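Local structure of bitiscetin (Bitis arietans, 1JWI) at residues A66-R71 with P122-S127. The protein binds von Willebrand factor and induces its interaction with platelet GPIbalpha through the A1 domain, which makes platelets aggregate. Sequence-based numbering, arbitrary orientation.
Sequences AWIGLR and PFICKS
Trp67 and Phe123 lie against each other where two strands of the C-type lectin fold come together, joining the sheet that holds strand 100-103 to the one that holds strand 14-20. The two strands run roughly parallel, at 35°, and meet in a single bridge before 66-71 bends at Gly69 and peels off. Trp67 is tied to strand 122-126 through both its backbone N and its O: the N bonds to Pro122 O at 3.0 Å, in the plane of that carbonyl, while the O takes a weak bond from Ile124 N, 3.4 Å long.

On one side of the bridge the two aromatic residues meet through their CB atoms rather than ring on ring. The CB atoms of Trp67 and Phe123 touch at 3.7 Å, and the Phe123 CB fits at the edge of the indole, near its plane. From there the rings diverge. In Phe123, chi1 of 54° sets CG between the backbone N and the carbonyl carbon, and beyond CB the ring leads away, meeting Phe19 and packing on Ala28 and Cys32 of helix 25-34. The indole heads for Trp25, which it meets edge-to-face, and its NE1 is bonded to Gly23 O.

The other side is aliphatic. Ile68 and Ile124 run alongside each other, CG2 against CG2 at 3.9 Å. One residue before the bridge, Pro122 CG lies loosely beside Ala66 CB, 4.4 Å away, and Pro122 O also receives a CA-H...O contact from Ala66. Every touching residue is buried. Past the corner, Leu70 and Arg71 form an antiparallel ladder with a strand of the other protein chain, carrying the sheet across the interface. Back at the bridge, Ile124 CG2 abuts the oxygen end of the Trp67 carbonyl, 3.1 Å from O.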
ATOM      1  N   ALA A  66      11.406   8.599   8.617  1.00 18.51           N
ATOM      2  CA  ALA A  66      11.325   8.521  10.073  1.00 16.23           C
ATOM      3  C   ALA A  66       9.960   7.994  10.505  1.00 15.12           C
ATOM      4  O   ALA A  66       8.926   8.522  10.099  1.00 14.12           O
ATOM      5  CB  ALA A  66      11.583   9.893  10.684  1.00 17.05           C
ATOM      6  N   TRP A  67       9.962   6.934  11.310  1.00 14.10           N
ATOM      7  CA  TRP A  67       8.731   6.322  11.806  1.00 14.29           C
ATOM      8  C   TRP A  67       7.853   7.228  12.660  1.00 14.73           C
ATOM      9  O   TRP A  67       8.354   7.965  13.518  1.00 14.53           O
ATOM     10  CB  TRP A  67       9.047   5.093  12.678  1.00 13.99           C
ATOM     11  CG  TRP A  67       9.615   3.906  11.966  1.00 15.29           C
ATOM     12  CD1 TRP A  67      10.711   3.178  12.337  1.00 16.10           C
ATOM     13  CD2 TRP A  67       9.078   3.261  10.807  1.00 16.90           C
ATOM     14  NE1 TRP A  67      10.887   2.118  11.480  1.00 17.59           N
ATOM     15  CE2 TRP A  67       9.898   2.144  10.533  1.00 17.80           C
ATOM     16  CE3 TRP A  67       7.980   3.515   9.976  1.00 18.68           C
ATOM     17  CZ2 TRP A  67       9.656   1.281   9.458  1.00 18.21           C
ATOM     18  CZ3 TRP A  67       7.740   2.655   8.904  1.00 19.14           C
ATOM     19  CH2 TRP A  67       8.574   1.554   8.658  1.00 17.61           C
ATOM     20  N   ILE A  68       6.546   7.165  12.418  1.00 14.08           N
ATOM     21  CA  ILE A  68       5.566   7.874  13.235  1.00 14.03           C
ATOM     22  C   ILE A  68       4.591   6.767  13.661  1.00 13.93           C
ATOM     23  O   ILE A  68       4.662   5.651  13.135  1.00 14.64           O
ATOM     24  CB  ILE A  68       4.810   9.016  12.492  1.00 13.29           C
ATOM     25  CG1 ILE A  68       4.199   8.522  11.185  1.00 13.07           C
ATOM     26  CG2 ILE A  68       5.754  10.196  12.274  1.00 13.20           C
ATOM     27  CD1 ILE A  68       3.343   9.600  10.510  1.00 13.91           C
ATOM     28  N   GLY A  69       3.694   7.060  14.594  1.00 14.55           N
ATOM     29  CA  GLY A  69       2.801   6.027  15.105  1.00 15.56           C
ATOM     30  C   GLY A  69       1.599   5.520  14.332  1.00 15.19           C
ATOM     31  O   GLY A  69       0.713   4.925  14.931  1.00 16.59           O
ATOM     32  N   LEU A  70       1.564   5.715  13.022  1.00 15.64           N
ATOM     33  CA  LEU A  70       0.421   5.273  12.231  1.00 16.09           C
ATOM     34  C   LEU A  70       0.642   3.915  11.563  1.00 16.57           C
ATOM     35  O   LEU A  70       1.715   3.662  11.012  1.00 16.13           O
ATOM     36  CB  LEU A  70       0.118   6.326  11.170  1.00 16.53           C
ATOM     37  CG  LEU A  70      -1.185   6.163  10.401  1.00 17.81           C
ATOM     38  CD1 LEU A  70      -2.369   6.322  11.350  1.00 17.87           C
ATOM     39  CD2 LEU A  70      -1.239   7.215   9.295  1.00 17.24           C
ATOM     40  N   ARG A  71      -0.372   3.048  11.615  1.00 16.87           N
ATOM     41  CA  ARG A  71      -0.292   1.720  11.004  1.00 18.78           C
ATOM     42  C   ARG A  71      -1.622   1.248  10.403  1.00 19.72           C
ATOM     43  O   ARG A  71      -2.699   1.548  10.928  1.00 19.53           O
ATOM     44  CB  ARG A  71       0.179   0.673  12.023  1.00 19.97           C
ATOM     45  CG  ARG A  71       0.380  -0.719  11.409  1.00 24.41           C
ATOM     46  CD  ARG A  71       1.058  -1.715  12.357  1.00 27.86           C
ATOM     47  NE  ARG A  71       0.206  -2.117  13.472  1.00 33.33           N
ATOM     48  CZ  ARG A  71       0.541  -3.029  14.384  1.00 35.92           C
ATOM     49  NH1 ARG A  71       1.715  -3.641  14.316  1.00 36.86           N
ATOM     50  NH2 ARG A  71      -0.299  -3.333  15.365  1.00 37.38           N
ATOM     51  N   PRO A 122      15.075   5.793  11.663  1.00 20.82           N
ATOM     52  CA  PRO A 122      15.099   6.506  12.937  1.00 20.22           C
ATOM     53  C   PRO A 122      13.619   6.733  13.254  1.00 19.48           C
ATOM     54  O   PRO A 122      12.750   6.464  12.410  1.00 17.66           O
ATOM     55  CB  PRO A 122      15.851   7.798  12.601  1.00 20.69           C
ATOM     56  CG  PRO A 122      15.575   8.001  11.152  1.00 20.11           C
ATOM     57  CD  PRO A 122      15.692   6.599  10.596  1.00 20.42           C
ATOM     58  N   PHE A 123      13.315   7.221  14.447  1.00 20.13           N
ATOM     59  CA  PHE A 123      11.919   7.420  14.809  1.00 19.88           C
ATOM     60  C   PHE A 123      11.705   8.566  15.777  1.00 19.56           C
ATOM     61  O   PHE A 123      12.655   9.132  16.320  1.00 19.48           O
ATOM     62  CB  PHE A 123      11.336   6.135  15.396  1.00 19.75           C
ATOM     63  CG  PHE A 123      12.121   5.585  16.548  1.00 20.40           C
ATOM     64  CD1 PHE A 123      13.288   4.862  16.331  1.00 18.74           C
ATOM     65  CD2 PHE A 123      11.693   5.794  17.854  1.00 19.82           C
ATOM     66  CE1 PHE A 123      14.019   4.350  17.401  1.00 19.52           C
ATOM     67  CE2 PHE A 123      12.416   5.285  18.932  1.00 19.87           C
ATOM     68  CZ  PHE A 123      13.586   4.561  18.703  1.00 19.79           C
ATOM     69  N   ILE A 124      10.441   8.897  15.990  1.00 19.40           N
ATOM     70  CA  ILE A 124      10.086  10.000  16.859  1.00 20.81           C
ATOM     71  C   ILE A 124       9.073   9.603  17.919  1.00 20.43           C
ATOM     72  O   ILE A 124       7.988   9.108  17.606  1.00 20.28           O
ATOM     73  CB  ILE A 124       9.508  11.164  16.033  1.00 22.12           C
ATOM     74  CG1 ILE A 124       9.001  12.264  16.966  1.00 22.73           C
ATOM     75  CG2 ILE A 124       8.383  10.656  15.143  1.00 25.18           C
ATOM     76  CD1 ILE A 124       8.272  13.370  16.256  1.00 25.32           C
ATOM     77  N   CYS A 125       9.448   9.832  19.176  1.00 20.52           N
ATOM     78  CA  CYS A 125       8.590   9.530  20.311  1.00 20.39           C
ATOM     79  C   CYS A 125       7.870  10.788  20.796  1.00 20.73           C
ATOM     80  O   CYS A 125       8.334  11.916  20.592  1.00 20.68           O
ATOM     81  CB  CYS A 125       9.410   8.947  21.463  1.00 18.35           C
ATOM     82  SG  CYS A 125      10.231   7.365  21.105  1.00 18.77           S
ATOM     83  N   LYS A 126       6.726  10.574  21.429  1.00 21.01           N
ATOM     84  CA  LYS A 126       5.913  11.650  21.971  1.00 22.40           C
ATOM     85  C   LYS A 126       5.325  11.163  23.295  1.00 24.73           C
ATOM     86  O   LYS A 126       4.800  10.048  23.379  1.00 25.00           O
ATOM     87  CB  LYS A 126       4.798  11.995  20.983  1.00 21.61           C
ATOM     88  CG  LYS A 126       3.728  12.930  21.509  1.00 19.44           C
ATOM     89  CD  LYS A 126       2.675  13.146  20.436  1.00 19.19           C
ATOM     90  CE  LYS A 126       1.493  13.946  20.950  1.00 20.47           C
ATOM     91  NZ  LYS A 126       0.422  14.044  19.913  1.00 23.01           N
ATOM     92  N   SER A 127       5.434  11.985  24.335  1.00 26.79           N
ATOM     93  CA  SER A 127       4.897  11.622  25.640  1.00 28.98           C
ATOM     94  C   SER A 127       4.350  12.862  26.340  1.00 31.02           C
ATOM     95  O   SER A 127       4.756  13.977  25.944  1.00 32.99           O
ATOM     96  CB  SER A 127       5.979  10.962  26.499  1.00 27.44           C
ATOM     97  OG  SER A 127       7.011  11.875  26.829  1.00 27.55           O
TER